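Glycosylation Associate Protein 1 (Streptococcus agalactiae serotype V, PDB 6OYC) probably works in the accessory Sec system as part of a complex with two partner Gap proteins, linked to glycosylation and secretion and with lectin-like sugar binding. Local coordinates at residues F303-L309 with I440-G446; V424-I430 with I447-T452. One frame throughout, in Å; residues are numbered along the deposited sequence.

Interaction 1: residues F303-L309 with I440-G446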
ATOM      1  N   PHE A 303       4.373   6.380  11.107  1.00 36.83           N
ATOM      2  CA  PHE A 303       4.982   7.431  10.293  1.00 38.40           C
ATOM      3  C   PHE A 303       5.506   6.901   8.963  1.00 37.57           C
ATOM      4  O   PHE A 303       6.082   5.809   8.890  1.00 45.19           O
ATOM      5  CB  PHE A 303       6.147   8.082  11.038  1.00 40.08           C
ATOM      6  CG  PHE A 303       5.750   8.795  12.281  1.00 43.44           C
ATOM      7  CD1 PHE A 303       5.093  10.020  12.215  1.00 46.90           C
ATOM      8  CD2 PHE A 303       6.051   8.256  13.533  1.00 48.76           C
ATOM      9  CE1 PHE A 303       4.726  10.689  13.380  1.00 51.47           C
ATOM     10  CE2 PHE A 303       5.700   8.916  14.696  1.00 48.01           C
ATOM     11  CZ  PHE A 303       5.035  10.139  14.621  1.00 51.94           C
ATOM     12  N   ASP A 304       5.338   7.705   7.913  1.00 35.40           N
ATOM     13  CA  ASP A 304       5.906   7.452   6.586  1.00 37.38           C
ATOM     14  C   ASP A 304       6.856   8.601   6.270  1.00 37.08           C
ATOM     15  O   ASP A 304       6.418   9.682   5.865  1.00 35.28           O
ATOM     16  CB  ASP A 304       4.823   7.338   5.514  1.00 36.53           C
ATOM     17  CG  ASP A 304       5.401   7.126   4.104  1.00 35.33           C
ATOM     18  OD1 ASP A 304       6.639   6.958   3.956  1.00 35.01           O
ATOM     19  OD2 ASP A 304       4.610   7.122   3.140  1.00 34.52           O
ATOM     20  N   THR A 305       8.156   8.359   6.416  1.00 34.71           N
ATOM     21  CA  THR A 305       9.117   9.452   6.333  1.00 35.07           C
ATOM     22  C   THR A 305       9.494   9.835   4.906  1.00 33.79           C
ATOM     23  O   THR A 305      10.334  10.718   4.733  1.00 34.56           O
ATOM     24  CB  THR A 305      10.372   9.094   7.117  1.00 40.59           C
ATOM     25  OG1 THR A 305      10.779   7.770   6.763  1.00 39.62           O
ATOM     26  CG2 THR A 305      10.089   9.150   8.646  1.00 39.70           C
ATOM     27  N   ARG A 306       8.906   9.213   3.882  1.00 31.33           N
ATOM     28  CA  ARG A 306       9.051   9.754   2.535  1.00 31.91           C
ATOM     29  C   ARG A 306       8.413  11.135   2.386  1.00 30.18           C
ATOM     30  O   ARG A 306       8.676  11.816   1.389  1.00 33.60           O
ATOM     31  CB  ARG A 306       8.431   8.805   1.500  1.00 30.66           C
ATOM     32  CG  ARG A 306       9.021   7.387   1.458  1.00 30.69           C
ATOM     33  CD  ARG A 306       8.193   6.450   0.567  1.00 29.82           C
ATOM     34  NE  ARG A 306       6.839   6.239   1.077  1.00 30.12           N
ATOM     35  CZ  ARG A 306       5.850   5.688   0.375  1.00 30.08           C
ATOM     36  NH1 ARG A 306       6.073   5.286  -0.867  1.00 28.79           N
ATOM     37  NH2 ARG A 306       4.638   5.557   0.909  1.00 25.55           N
ATOM     38  N   LEU A 307       7.545  11.544   3.310  1.00 32.39           N
ATOM     39  CA  LEU A 307       6.902  12.853   3.208  1.00 36.56           C
ATOM     40  C   LEU A 307       7.906  13.966   3.512  1.00 36.90           C
ATOM     41  O   LEU A 307       8.707  13.861   4.447  1.00 38.43           O
ATOM     42  CB  LEU A 307       5.721  12.950   4.183  1.00 35.59           C
ATOM     43  CG  LEU A 307       4.340  12.393   3.819  1.00 38.29           C
ATOM     44  CD1 LEU A 307       3.690  13.168   2.656  1.00 30.97           C
ATOM     45  CD2 LEU A 307       4.414  10.888   3.519  1.00 34.44           C
ATOM     46  N   ALA A 308       7.867  15.031   2.717  1.00 35.03           N
ATOM     47  CA  ALA A 308       8.634  16.229   3.035  1.00 42.17           C
ATOM     48  C   ALA A 308       7.937  17.029   4.130  1.00 41.35           C
ATOM     49  O   ALA A 308       6.705  17.046   4.227  1.00 38.11           O
ATOM     50  CB  ALA A 308       8.821  17.106   1.798  1.00 39.00           C
ATOM     51  N   LEU A 309       8.734  17.682   4.968  1.00 42.58           N
ATOM     52  CA  LEU A 309       8.218  18.480   6.074  1.00 45.55           C
ATOM     53  C   LEU A 309       8.398  19.961   5.779  1.00 48.00           C
ATOM     54  O   LEU A 309       9.512  20.404   5.475  1.00 51.45           O
ATOM     55  CB  LEU A 309       8.929  18.133   7.379  1.00 47.76           C
ATOM     56  CG  LEU A 309       8.615  16.787   8.020  1.00 49.01           C
ATOM     57  CD1 LEU A 309       9.832  15.885   7.982  1.00 47.15           C
ATOM     58  CD2 LEU A 309       8.167  17.005   9.455  1.00 50.06           C
ATOM     59  N   ILE A 440      -1.844   9.618   7.915  1.00 36.18           N
ATOM     60  CA  ILE A 440      -0.429   9.294   8.112  1.00 35.36           C
ATOM     61  C   ILE A 440       0.453  10.337   7.451  1.00 36.03           C
ATOM     62  O   ILE A 440       1.457  10.776   8.024  1.00 37.43           O
ATOM     63  CB  ILE A 440      -0.117   7.888   7.569  1.00 35.96           C
ATOM     64  CG1 ILE A 440      -0.715   6.812   8.481  1.00 35.67           C
ATOM     65  CG2 ILE A 440       1.387   7.697   7.406  1.00 33.23           C
ATOM     66  CD1 ILE A 440      -0.972   5.508   7.749  1.00 32.65           C
ATOM     67  N   ALA A 441       0.105  10.733   6.223  1.00 32.70           N
ATOM     68  CA  ALA A 441       0.878  11.756   5.533  1.00 34.92           C
ATOM     69  C   ALA A 441       0.859  13.070   6.312  1.00 37.94           C
ATOM     70  O   ALA A 441       1.863  13.792   6.355  1.00 37.20           O
ATOM     71  CB  ALA A 441       0.335  11.944   4.115  1.00 32.32           C
ATOM     72  N   GLY A 442      -0.267  13.380   6.955  1.00 37.99           N
ATOM     73  CA  GLY A 442      -0.394  14.564   7.784  1.00 39.52           C
ATOM     74  C   GLY A 442       0.589  14.600   8.940  1.00 41.90           C
ATOM     75  O   GLY A 442       1.377  15.543   9.037  1.00 44.46           O
ATOM     76  N   ILE A 443       0.574  13.585   9.813  1.00 39.66           N
ATOM     77  CA  ILE A 443       1.533  13.544  10.915  1.00 40.97           C
ATOM     78  C   ILE A 443       2.959  13.361  10.424  1.00 45.84           C
ATOM     79  O   ILE A 443       3.898  13.598  11.191  1.00 51.64           O
ATOM     80  CB  ILE A 443       1.238  12.422  11.934  1.00 39.31           C
ATOM     81  CG1 ILE A 443       1.499  11.051  11.313  1.00 40.14           C
ATOM     82  CG2 ILE A 443      -0.179  12.491  12.481  1.00 40.22           C
ATOM     83  CD1 ILE A 443       1.280   9.882  12.289  1.00 42.16           C
ATOM     84  N   SER A 444       3.156  12.901   9.185  1.00 41.27           N
ATOM     85  CA  SER A 444       4.502  12.696   8.673  1.00 42.74           C
ATOM     86  C   SER A 444       5.075  13.956   8.045  1.00 42.30           C
ATOM     87  O   SER A 444       6.298  14.070   7.916  1.00 38.70           O
ATOM     88  CB  SER A 444       4.516  11.563   7.632  1.00 39.39           C
ATOM     89  OG  SER A 444       4.242  10.307   8.217  1.00 39.94           O
ATOM     90  N   SER A 445       4.209  14.887   7.652  1.00 37.70           N
ATOM     91  CA  SER A 445       4.593  16.110   6.967  1.00 40.76           C
ATOM     92  C   SER A 445       4.454  17.350   7.834  1.00 40.92           C
ATOM     93  O   SER A 445       4.940  18.417   7.448  1.00 38.71           O
ATOM     94  CB  SER A 445       3.727  16.295   5.716  1.00 37.63           C
ATOM     95  OG  SER A 445       2.377  16.458   6.127  1.00 39.91           O
ATOM     96  N   GLY A 446       3.812  17.236   8.993  1.00 41.71           N
ATOM     97  CA  GLY A 446       3.486  18.393   9.782  1.00 45.53           C
ATOM     98  C   GLY A 446       2.325  19.202   9.270  1.00 40.70           C
ATOM     99  O   GLY A 446       1.902  20.131   9.959  1.00 46.16           O
TER
HETATM  100  O   HOH W   1       8.556  12.676   7.020  1.00 39.46           O
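Ser444, Phe303 and Leu307 bury the most surface where the loop 303-309 crosses the last turns of the helix that ends at Ser445. Ser444 faces the loop, and its OG works twice: it donates to Ile440 O one turn back (2.8 Å) and accepts a hydrogen bond from Asp304 N (2.8 Å), so a buried hydroxyl ties the loop to the helix. Phe303 lies beside this bond, with Ser444 OG near the plane at the ring edge and Phe303 CE1 3.7 Å from Ile443 CD1. Leu307 closes the type I turn that begins at Asp304 and packs its CD1 3.9 Å from Ala441 CB. One water donates to both Leu307 O and Ser444 O, at 2.8 Å each. Asp304 braces the turn: OD1 accepts from Arg306 N in an Asx turn, the carboxylate salt-bridges Arg306, and OD2 also hydrogen-bonds Tyr437 OH. The loop, leading from strand 297-299 to strand 318-323, packs on helix 436-445 and touches helix 484-502, whose Lys497 and Ile498 meet Phe303.

Interaction 2: residues V424-I430 with I447-T452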
ATOM      1  N   VAL A 424       1.732  21.733   0.292  1.00 40.79           N
ATOM      2  CA  VAL A 424       0.376  21.979   0.764  1.00 38.52           C
ATOM      3  C   VAL A 424       0.420  22.601   2.152  1.00 37.43           C
ATOM      4  O   VAL A 424       1.267  22.274   2.986  1.00 37.91           O
ATOM      5  CB  VAL A 424      -0.459  20.682   0.730  1.00 40.64           C
ATOM      6  CG1 VAL A 424      -1.657  20.750   1.684  1.00 35.89           C
ATOM      7  CG2 VAL A 424      -0.973  20.444  -0.683  1.00 37.60           C
ATOM      8  N   ARG A 425      -0.487  23.537   2.388  1.00 43.43           N
ATOM      9  CA  ARG A 425      -0.566  24.211   3.673  1.00 42.35           C
ATOM     10  C   ARG A 425      -1.523  23.510   4.630  1.00 38.50           C
ATOM     11  O   ARG A 425      -1.250  23.420   5.835  1.00 34.75           O
ATOM     12  CB  ARG A 425      -1.006  25.663   3.449  1.00 42.77           C
ATOM     13  CG  ARG A 425      -0.706  26.591   4.604  1.00 47.32           C
ATOM     14  CD  ARG A 425       0.784  26.735   4.833  1.00 47.92           C
ATOM     15  NE  ARG A 425       1.061  27.783   5.802  1.00 48.60           N
ATOM     16  CZ  ARG A 425       2.252  28.009   6.348  1.00 55.62           C
ATOM     17  NH1 ARG A 425       3.295  27.252   6.023  1.00 55.25           N
ATOM     18  NH2 ARG A 425       2.395  28.990   7.233  1.00 55.85           N
ATOM     19  N   LEU A 426      -2.641  23.002   4.114  1.00 38.60           N
ATOM     20  CA  LEU A 426      -3.720  22.536   4.970  1.00 38.60           C
ATOM     21  C   LEU A 426      -4.393  21.318   4.351  1.00 36.79           C
ATOM     22  O   LEU A 426      -4.697  21.318   3.153  1.00 35.93           O
ATOM     23  CB  LEU A 426      -4.746  23.655   5.198  1.00 34.99           C
ATOM     24  CG  LEU A 426      -5.902  23.392   6.166  1.00 35.38           C
ATOM     25  CD1 LEU A 426      -5.388  23.105   7.574  1.00 33.56           C
ATOM     26  CD2 LEU A 426      -6.876  24.587   6.174  1.00 36.59           C
ATOM     27  N   ILE A 427      -4.627  20.293   5.178  1.00 35.87           N
ATOM     28  CA  ILE A 427      -5.353  19.088   4.789  1.00 34.34           C
ATOM     29  C   ILE A 427      -6.764  19.167   5.364  1.00 33.41           C
ATOM     30  O   ILE A 427      -6.939  19.419   6.564  1.00 36.29           O
ATOM     31  CB  ILE A 427      -4.624  17.824   5.288  1.00 34.79           C
ATOM     32  CG1 ILE A 427      -3.433  17.483   4.385  1.00 34.40           C
ATOM     33  CG2 ILE A 427      -5.571  16.625   5.371  1.00 35.58           C
ATOM     34  CD1 ILE A 427      -2.464  16.466   5.028  1.00 33.72           C
ATOM     35  N   ILE A 428      -7.772  18.966   4.524  1.00 32.52           N
ATOM     36  CA  ILE A 428      -9.155  18.905   4.993  1.00 35.30           C
ATOM     37  C   ILE A 428      -9.768  17.566   4.590  1.00 33.70           C
ATOM     38  O   ILE A 428      -9.894  17.253   3.395  1.00 29.59           O
ATOM     39  CB  ILE A 428     -10.013  20.068   4.472  1.00 33.70           C
ATOM     40  CG1 ILE A 428      -9.511  21.399   5.037  1.00 35.82           C
ATOM     41  CG2 ILE A 428     -11.450  19.877   4.938  1.00 34.10           C
ATOM     42  CD1 ILE A 428     -10.396  22.583   4.672  1.00 33.14           C
ATOM     43  N   ASP A 429     -10.176  16.792   5.588  1.00 30.02           N
ATOM     44  CA  ASP A 429     -10.925  15.559   5.361  1.00 34.45           C
ATOM     45  C   ASP A 429     -11.995  15.520   6.446  1.00 36.22           C
ATOM     46  O   ASP A 429     -11.700  15.206   7.606  1.00 35.01           O
ATOM     47  CB  ASP A 429     -10.011  14.339   5.409  1.00 35.94           C
ATOM     48  CG  ASP A 429     -10.679  13.087   4.874  1.00 37.73           C
ATOM     49  OD1 ASP A 429     -11.926  13.091   4.710  1.00 36.01           O
ATOM     50  OD2 ASP A 429      -9.943  12.100   4.619  1.00 35.56           O
ATOM     51  N   ILE A 430     -13.227  15.863   6.077  1.00 35.45           N
ATOM     52  CA  ILE A 430     -14.273  16.118   7.061  1.00 39.84           C
ATOM     53  C   ILE A 430     -15.340  15.027   7.063  1.00 39.33           C
ATOM     54  O   ILE A 430     -16.343  15.158   7.768  1.00 38.67           O
ATOM     55  CB  ILE A 430     -14.919  17.498   6.863  1.00 38.19           C
ATOM     56  CG1 ILE A 430     -15.385  17.678   5.416  1.00 38.00           C
ATOM     57  CG2 ILE A 430     -13.965  18.615   7.288  1.00 39.08           C
ATOM     58  CD1 ILE A 430     -16.342  18.819   5.245  1.00 39.79           C
ATOM     59  N   ILE A 447       1.812  18.901   8.081  1.00 39.95           N
ATOM     60  CA  ILE A 447       0.657  19.636   7.562  1.00 37.87           C
ATOM     61  C   ILE A 447      -0.521  19.443   8.512  1.00 40.95           C
ATOM     62  O   ILE A 447      -0.841  18.289   8.880  1.00 35.75           O
ATOM     63  CB  ILE A 447       0.306  19.161   6.145  1.00 35.64           C
ATOM     64  CG1 ILE A 447       1.507  19.330   5.205  1.00 36.38           C
ATOM     65  CG2 ILE A 447      -0.926  19.904   5.606  1.00 32.59           C
ATOM     66  CD1 ILE A 447       1.216  18.934   3.754  1.00 31.06           C
ATOM     67  N   PRO A 448      -1.169  20.517   8.968  1.00 38.24           N
ATOM     68  CA  PRO A 448      -2.281  20.364   9.915  1.00 36.78           C
ATOM     69  C   PRO A 448      -3.542  19.859   9.219  1.00 35.89           C
ATOM     70  O   PRO A 448      -3.787  20.140   8.039  1.00 34.37           O
ATOM     71  CB  PRO A 448      -2.472  21.789  10.461  1.00 40.77           C
ATOM     72  CG  PRO A 448      -2.065  22.684   9.284  1.00 39.03           C
ATOM     73  CD  PRO A 448      -0.914  21.929   8.608  1.00 38.76           C
ATOM     74  N   GLN A 449      -4.355  19.111   9.969  1.00 33.33           N
ATOM     75  CA  GLN A 449      -5.532  18.448   9.415  1.00 40.06           C
ATOM     76  C   GLN A 449      -6.821  18.937  10.059  1.00 35.26           C
ATOM     77  O   GLN A 449      -6.914  19.025  11.281  1.00 34.70           O
ATOM     78  CB  GLN A 449      -5.457  16.932   9.616  1.00 34.41           C
ATOM     79  CG  GLN A 449      -4.251  16.297   9.030  1.00 38.27           C
ATOM     80  CD  GLN A 449      -4.066  14.901   9.570  1.00 39.74           C
ATOM     81  OE1 GLN A 449      -4.858  14.000   9.284  1.00 37.05           O
ATOM     82  NE2 GLN A 449      -3.036  14.721  10.377  1.00 38.63           N
ATOM     83  N   ILE A 450      -7.840  19.180   9.248  1.00 30.99           N
ATOM     84  CA  ILE A 450      -9.165  19.523   9.759  1.00 37.93           C
ATOM     85  C   ILE A 450     -10.079  18.314   9.587  1.00 36.16           C
ATOM     86  O   ILE A 450     -10.320  17.864   8.459  1.00 36.39           O
ATOM     87  CB  ILE A 450      -9.759  20.759   9.063  1.00 37.54           C
ATOM     88  CG1 ILE A 450      -8.899  21.999   9.316  1.00 35.14           C
ATOM     89  CG2 ILE A 450     -11.196  20.982   9.551  1.00 38.48           C
ATOM     90  CD1 ILE A 450      -9.397  23.238   8.583  1.00 36.42           C
ATOM     91  N   ASN A 451     -10.605  17.810  10.700  1.00 35.49           N
ATOM     92  CA  ASN A 451     -11.528  16.685  10.739  1.00 38.01           C
ATOM     93  C   ASN A 451     -12.816  17.112  11.445  1.00 39.65           C
ATOM     94  O   ASN A 451     -12.861  18.133  12.130  1.00 41.63           O
ATOM     95  CB  ASN A 451     -10.897  15.471  11.453  1.00 33.39           C
ATOM     96  CG  ASN A 451      -9.501  15.117  10.920  1.00 35.71           C
ATOM     97  OD1 ASN A 451      -8.545  15.025  11.680  1.00 36.21           O
ATOM     98  ND2 ASN A 451      -9.387  14.936   9.604  1.00 34.61           N
ATOM     99  N   THR A 452     -13.876  16.327  11.274  1.00 39.01           N
ATOM    100  CA  THR A 452     -15.079  16.484  12.084  1.00 38.92           C
ATOM    101  C   THR A 452     -15.166  15.472  13.215  1.00 43.23           C
ATOM    102  O   THR A 452     -16.169  15.451  13.929  1.00 47.58           O
ATOM    103  CB  THR A 452     -16.340  16.354  11.226  1.00 37.33           C
ATOM    104  OG1 THR A 452     -16.278  15.133  10.475  1.00 39.03           O
ATOM    105  CG2 THR A 452     -16.470  17.522  10.297  1.00 40.22           C
TER
HETATM  106  O   HOH W   2     -13.150  13.840   9.813  1.00 38.19           O
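Ile450 overlaps Leu426 and Ile428, its CD1 lying 3.7 Å from Leu426 CD2 and 4.0 Å from Ile428 CG1, on the sheet face covered by helix 473-481. On the other face Ile427 CG1 lies 3.7 Å from Ile447 CG2, and Ile427 CG2 lies 3.9 Å from Gln449 CG. Between these layers the backbones pair in parallel register: Ile427 bonds to segment 447-452 through both its N (to Pro448 O, 3.0 Å) and its O (from Ile450 N, 2.8 Å), and Asp429 N donates to Ile450 O (3.1 Å). Toward the C-terminal ends of the two segments, side chains add to the backbone bonds. Asn451 ND2 donates to Asp429 O (3.1 Å), Thr452 OG1 donates to Ile430 O (2.7 Å), and a water links Asp429 O to Thr452 N. Strands 426-428 and 449-451, at 21° with axes 4.7 Å apart, form with helix 436-445 a beta-alpha-beta crossover in a six-stranded parallel sheet, consistent with the C-terminal Rossmann-like domain of a GT-B fold.

Both interactions are largely buried and share helix 436-445: interaction 2 pairs the strands before and after it, while interaction 1 sets a loop from far earlier in the chain against its C-terminal end. Their centres are 13 Å apart, and they meet at Gly442, whose CA is 3.9 Å from Ile427 CD1 and 3.7 Å from Gln449 NE2; with no helix side chain here, the backbone comes down onto those two side chains. Interaction 2 rests on three backbone hydrogen bonds between mostly aliphatic faces, supplemented at one end by side chains and a water; in interaction 1 the only direct hydrogen bond across is Asp304 N to Ser444 OG, besides one bridging water. Interaction 1 also reaches the surface, at Leu309.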